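Local coordinates for catabolite control protein A (Lactococcus lactis, PDB 2O20) that probably acts as a DNA-binding global regulator of transcription in carbon catabolite repression and activation, at residues S246-A251 with A275-T280; T288-P293 with H323-R328. The protein carries 1 engineered substitution. One frame throughout, in Å; residues are numbered along the deposited sequence.

How the contacts relate
The two contacts follow one another along the chain, neither nested nor crossing. Contact 1 joins the start of helix 248-260 to the loop after strand 270-272, closing a loop of 23 intervening residues at one edge of the four-stranded parallel sheet. Contact 2 then pairs strands 289-291 and 324-326, closing a loop of 29 intervening residues. Between these strands the chain runs through helix 294-309 and strand 318-320, the latter an outer strand of the six-stranded sheet. The centres of the contacts are about 10 Å apart, and Asn276 of contact 1 touches Asn291 and Arg328 of contact 2.

Contact 1 (S246-A251 with A275-T280); sequences SHDTVA and ANSPIT. With SO4 (sulfate ion), chain L.
In the beta-alpha-beta crossover from strand 242-245 through helix 248-260 to strand 270-272, Asp248 in the first turn of the helix reaches the loop 275-280 that follows the second strand. Its CB points at that loop, and the buried carboxylate is gripped by three successive backbone N-H groups and a hydroxyl. OD1 accepts from Ala275 N at 3.0 Å and Asn276 N at 3.2 Å, both on its syn side but from opposite faces of the carboxylate plane. Ser273 OG, earlier in the same loop, is a further hydrogen-bond partner of OD1. OD2 takes two bonds from Ser277: the backbone N donates from above the carboxylate plane, 2.7 Å from OD2 with an N-H...O angle of 159°. Ser277 OG donates on the anti side, 2.6 Å from OD2, from the same face as the N. Ser277 OG sits between its own N and carbonyl carbon (chi1 67°), which puts both donors of one residue next to a single oxygen. These bonds fix the rotation of the carboxylate, and its place at the N-terminal end of a helix probably helps to stabilise its charge. Thr280 CG2 packs beside the group, 3.6 Å from Asp248 CG. One residue further along the helix, Thr249 CG2 meets the tip of Ile279 obliquely, while Thr249 OG1 turns to the carbonyl of Tyr223. Ile279 also packs on Thr76 of the second subunit. Just before the helix, His247 presents its ring edge to a sulfate, probably from the crystallisation liquor and also bonded by Asn195. His247 NE2 makes a weak hydrogen bond to sulfate O3 at 3.4 Å, and Ser246 OG lies over the centre of the imidazole, 3.6 Å above its plane.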
loop_
_atom_site.group_PDB
_atom_site.type_symbol
_atom_site.label_atom_id
_atom_site.label_comp_id
_atom_site.label_asym_id
_atom_site.label_seq_id
_atom_site.Cartn_x
_atom_site.Cartn_y
_atom_site.Cartn_z
ATOM N N SER D 246 2.653 7.286 -16.009
ATOM C CA SER D 246 3.890 6.941 -15.344
ATOM C C SER D 246 3.699 6.351 -13.931
ATOM O O SER D 246 4.508 5.529 -13.521
ATOM C CB SER D 246 4.846 8.131 -15.297
ATOM O OG SER D 246 4.298 9.135 -14.508
ATOM N N HIS D 247 2.677 6.780 -13.204
ATOM C CA HIS D 247 2.463 6.312 -11.816
ATOM C C HIS D 247 1.245 5.417 -11.721
ATOM O O HIS D 247 0.201 5.731 -12.238
ATOM C CB HIS D 247 2.329 7.482 -10.858
ATOM C CG HIS D 247 3.545 8.335 -10.806
ATOM N ND1 HIS D 247 3.504 9.699 -11.006
ATOM C CD2 HIS D 247 4.854 8.009 -10.667
ATOM C CE1 HIS D 247 4.730 10.182 -10.949
ATOM N NE2 HIS D 247 5.567 9.179 -10.754
ATOM N N ASP D 248 1.397 4.281 -11.047
ATOM C CA ASP D 248 0.316 3.309 -10.932
ATOM C C ASP D 248 -0.947 3.875 -10.278
ATOM O O ASP D 248 -2.042 3.552 -10.707
ATOM C CB ASP D 248 0.783 2.089 -10.100
ATOM C CG ASP D 248 1.869 1.267 -10.788
ATOM O OD1 ASP D 248 1.936 1.157 -12.050
ATOM O OD2 ASP D 248 2.704 0.732 -10.020
ATOM N N THR D 249 -0.808 4.679 -9.225
ATOM C CA THR D 249 -1.968 5.235 -8.532
ATOM C C THR D 249 -2.804 6.110 -9.474
ATOM O O THR D 249 -4.018 6.051 -9.460
ATOM C CB THR D 249 -1.576 6.102 -7.337
ATOM O OG1 THR D 249 -0.490 6.957 -7.737
ATOM C CG2 THR D 249 -1.175 5.248 -6.143
ATOM N N VAL D 250 -2.124 6.893 -10.295
ATOM C CA VAL D 250 -2.775 7.707 -11.326
ATOM C C VAL D 250 -3.517 6.856 -12.392
ATOM O O VAL D 250 -4.639 7.157 -12.778
ATOM C CB VAL D 250 -1.763 8.672 -11.961
ATOM C CG1 VAL D 250 -2.448 9.547 -13.010
ATOM C CG2 VAL D 250 -1.056 9.524 -10.877
ATOM N N ALA D 251 -2.866 5.801 -12.867
ATOM C CA ALA D 251 -3.432 4.873 -13.855
ATOM C C ALA D 251 -4.666 4.193 -13.355
ATOM O O ALA D 251 -5.602 4.016 -14.120
ATOM C CB ALA D 251 -2.428 3.813 -14.258
ATOM N N ALA D 275 4.608 0.991 -13.415
ATOM C CA ALA D 275 5.499 0.157 -12.552
ATOM C C ALA D 275 5.033 -1.230 -12.074
ATOM O O ALA D 275 5.868 -2.064 -11.651
ATOM C CB ALA D 275 5.967 0.988 -11.314
ATOM N N ASN D 276 3.735 -1.500 -12.138
ATOM C CA ASN D 276 3.161 -2.739 -11.627
ATOM C C ASN D 276 3.424 -2.938 -10.128
ATOM O O ASN D 276 3.782 -4.039 -9.693
ATOM C CB ASN D 276 3.726 -3.942 -12.390
ATOM C CG ASN D 276 2.862 -5.150 -12.278
ATOM O OD1 ASN D 276 1.640 -5.037 -12.284
ATOM N ND2 ASN D 276 3.482 -6.316 -12.153
ATOM N N SER D 277 3.338 -1.858 -9.355
ATOM C CA SER D 277 3.399 -1.922 -7.900
ATOM C C SER D 277 2.282 -2.817 -7.332
ATOM O O SER D 277 1.321 -3.150 -8.053
ATOM C CB SER D 277 3.333 -0.495 -7.309
ATOM O OG SER D 277 2.079 0.127 -7.530
ATOM N N PRO D 278 2.397 -3.206 -6.049
ATOM C CA PRO D 278 1.405 -4.112 -5.474
ATOM C C PRO D 278 -0.080 -3.778 -5.638
ATOM O O PRO D 278 -0.858 -4.703 -5.865
ATOM C CB PRO D 278 1.838 -4.241 -4.005
ATOM C CG PRO D 278 3.322 -3.976 -4.047
ATOM C CD PRO D 278 3.525 -2.968 -5.120
ATOM N N ILE D 279 -0.472 -2.502 -5.626
ATOM C CA ILE D 279 -1.899 -2.180 -5.827
ATOM C C ILE D 279 -2.497 -2.616 -7.168
ATOM O O ILE D 279 -3.715 -2.813 -7.249
ATOM C CB ILE D 279 -2.228 -0.666 -5.643
ATOM C CG1 ILE D 279 -1.376 0.248 -6.548
ATOM C CG2 ILE D 279 -2.172 -0.321 -4.192
ATOM C CD1 ILE D 279 -2.016 1.639 -6.808
ATOM N N THR D 280 -1.657 -2.704 -8.208
ATOM C CA THR D 280 -2.123 -3.048 -9.562
ATOM C C THR D 280 -2.750 -4.460 -9.626
ATOM O O THR D 280 -3.585 -4.725 -10.487
ATOM C CB THR D 280 -0.981 -2.923 -10.618
ATOM O OG1 THR D 280 -0.062 -3.992 -10.421
ATOM C CG2 THR D 280 -0.251 -1.599 -10.466
HETATM S S SO4 L . 8.248 11.365 -11.060
HETATM O O1 SO4 L . 9.359 12.325 -11.037
HETATM O O2 SO4 L . 7.109 11.979 -11.746
HETATM O O3 SO4 L . 8.670 10.153 -11.763
HETATM O O4 SO4 L . 7.874 11.044 -9.681
#

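Contact 2 (T288-P293 with H323-R328); sequences TSVNQP and HEIFSR
Asn291 CB lies over one face of the Phe326 ring, offset toward the rim, 3.8 Å from the ring centroid in a CH-pi contact. The amide, turned 24° from the ring plane, lies beyond the rim on the same side; CG, anti to the backbone N (chi1 -172°), comes within 3.3 Å of Phe326 CE2. Asn291 ND2 donates to Glu324 OE1 at 3.3 Å, and OD1 accepts from Asn276. A water joins Asn291 O to Glu324 OE1. Beneath these side chains runs a two-stranded antiparallel ladder. Ser289 and Phe326 form a hydrogen-bonded pair, with Phe326 N 2.9 Å from Ser289 O; in the next such pair Asn291 N donates to Glu324 O at 2.8 Å, and the return bond is weak. Val290 and Ile325, the non-hydrogen-bonded pair between, turn to the other face, where Val290 CG2 is 4.1 Å from Ile325 CG1. Past the ladder, Arg328 N donates to Thr288 OG1 at 2.8 Å, and that hydroxyl also bonds to Thr331. Arg328 sends its NH1 to Asn276 OD1 and the carbonyl of Leu287. The pair is consistent with one of the crossovers between the subdomains in LacI-family proteins. Helix 164-177 covers the Val290-Ile325 face and takes His323 through Gln170. Ser273, just after strand 270-272, bonds to the backbones of Thr288 and Val290, and Pro293 stands at the N-cap of helix 294-309.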
loop_
_atom_site.group_PDB
_atom_site.type_symbol
_atom_site.label_atom_id
_atom_site.label_comp_id
_atom_site.label_asym_id
_atom_site.label_seq_id
_atom_site.Cartn_x
_atom_site.Cartn_y
_atom_site.Cartn_z
ATOM N N THR D 288 -2.846 -3.408 -17.617
ATOM C CA THR D 288 -1.574 -3.536 -18.335
ATOM C C THR D 288 -0.525 -2.546 -17.792
ATOM O O THR D 288 -0.824 -1.384 -17.541
ATOM C CB THR D 288 -1.783 -3.326 -19.868
ATOM O OG1 THR D 288 -2.618 -4.363 -20.376
ATOM C CG2 THR D 288 -0.469 -3.358 -20.643
ATOM N N SER D 289 0.709 -3.005 -17.612
ATOM C CA SER D 289 1.732 -2.146 -16.986
ATOM C C SER D 289 3.160 -2.532 -17.395
ATOM O O SER D 289 3.466 -3.704 -17.561
ATOM C CB SER D 289 1.615 -2.223 -15.442
ATOM O OG SER D 289 2.276 -1.161 -14.799
ATOM N N VAL D 290 4.027 -1.530 -17.508
ATOM C CA VAL D 290 5.462 -1.740 -17.340
ATOM C C VAL D 290 5.688 -2.340 -15.936
ATOM O O VAL D 290 5.171 -1.818 -14.925
ATOM C CB VAL D 290 6.249 -0.397 -17.482
ATOM C CG1 VAL D 290 7.716 -0.525 -17.045
ATOM C CG2 VAL D 290 6.124 0.145 -18.904
ATOM N N ASN D 291 6.416 -3.458 -15.876
ATOM C CA ASN D 291 6.854 -4.051 -14.612
ATOM C C ASN D 291 8.273 -3.564 -14.258
ATOM O O ASN D 291 9.250 -3.905 -14.956
ATOM C CB ASN D 291 6.826 -5.583 -14.695
ATOM C CG ASN D 291 7.092 -6.257 -13.341
ATOM O OD1 ASN D 291 6.319 -6.122 -12.397
ATOM N ND2 ASN D 291 8.188 -6.991 -13.254
ATOM N N GLN D 292 8.378 -2.764 -13.199
ATOM C CA GLN D 292 9.675 -2.387 -12.643
ATOM C C GLN D 292 10.008 -3.369 -11.530
ATOM O O GLN D 292 9.112 -3.792 -10.775
ATOM C CB GLN D 292 9.657 -0.968 -12.089
ATOM C CG GLN D 292 9.350 0.117 -13.137
ATOM C CD GLN D 292 9.521 1.523 -12.547
ATOM O OE1 GLN D 292 10.357 1.729 -11.686
ATOM N NE2 GLN D 292 8.713 2.473 -12.994
ATOM N N PRO D 293 11.294 -3.740 -11.412
ATOM C CA PRO D 293 11.744 -4.684 -10.379
ATOM C C PRO D 293 11.955 -3.954 -9.050
ATOM O O PRO D 293 13.083 -3.707 -8.620
ATOM C CB PRO D 293 13.027 -5.248 -10.991
ATOM C CG PRO D 293 13.605 -4.030 -11.683
ATOM C CD PRO D 293 12.417 -3.300 -12.264
ATOM N N HIS D 323 13.396 -4.031 -17.297
ATOM C CA HIS D 323 11.942 -4.046 -17.042
ATOM C C HIS D 323 11.277 -4.919 -18.118
ATOM O O HIS D 323 11.918 -5.308 -19.088
ATOM C CB HIS D 323 11.372 -2.627 -17.141
ATOM C CG HIS D 323 11.429 -2.053 -18.520
ATOM N ND1 HIS D 323 12.568 -1.458 -19.026
ATOM C CD2 HIS D 323 10.514 -2.029 -19.520
ATOM C CE1 HIS D 323 12.334 -1.052 -20.260
ATOM N NE2 HIS D 323 11.105 -1.412 -20.594
ATOM N N GLU D 324 9.990 -5.196 -17.949
ATOM C CA GLU D 324 9.163 -5.913 -18.935
ATOM C C GLU D 324 7.828 -5.174 -19.034
ATOM O O GLU D 324 7.577 -4.268 -18.246
ATOM C CB GLU D 324 8.866 -7.339 -18.454
ATOM C CG GLU D 324 10.061 -8.170 -18.092
ATOM C CD GLU D 324 9.848 -8.884 -16.769
ATOM O OE1 GLU D 324 9.947 -8.199 -15.710
ATOM O OE2 GLU D 324 9.571 -10.116 -16.788
ATOM N N ILE D 325 6.986 -5.570 -20.001
ATOM C CA ILE D 325 5.574 -5.124 -20.061
ATOM C C ILE D 325 4.719 -6.356 -19.863
ATOM O O ILE D 325 4.925 -7.387 -20.522
ATOM C CB ILE D 325 5.246 -4.418 -21.382
ATOM C CG1 ILE D 325 6.009 -3.087 -21.455
ATOM C CG2 ILE D 325 3.729 -4.202 -21.548
ATOM C CD1 ILE D 325 5.688 -2.215 -22.620
ATOM N N PHE D 326 3.805 -6.280 -18.896
ATOM C CA PHE D 326 2.816 -7.322 -18.675
ATOM C C PHE D 326 1.474 -6.935 -19.284
ATOM O O PHE D 326 0.841 -5.978 -18.820
ATOM C CB PHE D 326 2.628 -7.559 -17.172
ATOM C CG PHE D 326 3.845 -8.134 -16.473
ATOM C CD1 PHE D 326 4.845 -8.814 -17.177
ATOM C CD2 PHE D 326 3.947 -8.051 -15.106
ATOM C CE1 PHE D 326 5.950 -9.323 -16.509
ATOM C CE2 PHE D 326 5.040 -8.583 -14.430
ATOM C CZ PHE D 326 6.036 -9.221 -15.135
ATOM N N SER D 327 1.032 -7.689 -20.291
ATOM C CA SER D 327 -0.215 -7.372 -21.005
ATOM C C SER D 327 -1.399 -7.969 -20.276
ATOM O O SER D 327 -1.423 -9.174 -20.015
ATOM C CB SER D 327 -0.162 -7.884 -22.450
ATOM O OG SER D 327 0.796 -7.154 -23.188
ATOM N N ARG D 328 -2.377 -7.126 -19.941
ATOM C CA ARG D 328 -3.553 -7.563 -19.195
ATOM C C ARG D 328 -4.812 -7.029 -19.922
ATOM O O ARG D 328 -4.787 -6.844 -21.145
ATOM C CB ARG D 328 -3.431 -7.160 -17.712
ATOM C CG ARG D 328 -2.237 -7.811 -16.979
ATOM C CD ARG D 328 -2.266 -7.539 -15.479
ATOM N NE ARG D 328 -1.078 -8.042 -14.799
ATOM C CZ ARG D 328 -0.248 -7.305 -14.064
ATOM N NH1 ARG D 328 -0.441 -5.992 -13.906
ATOM N NH2 ARG D 328 0.800 -7.892 -13.506
HETATM O O HOH W 1 11.071 -6.500 -14.285
#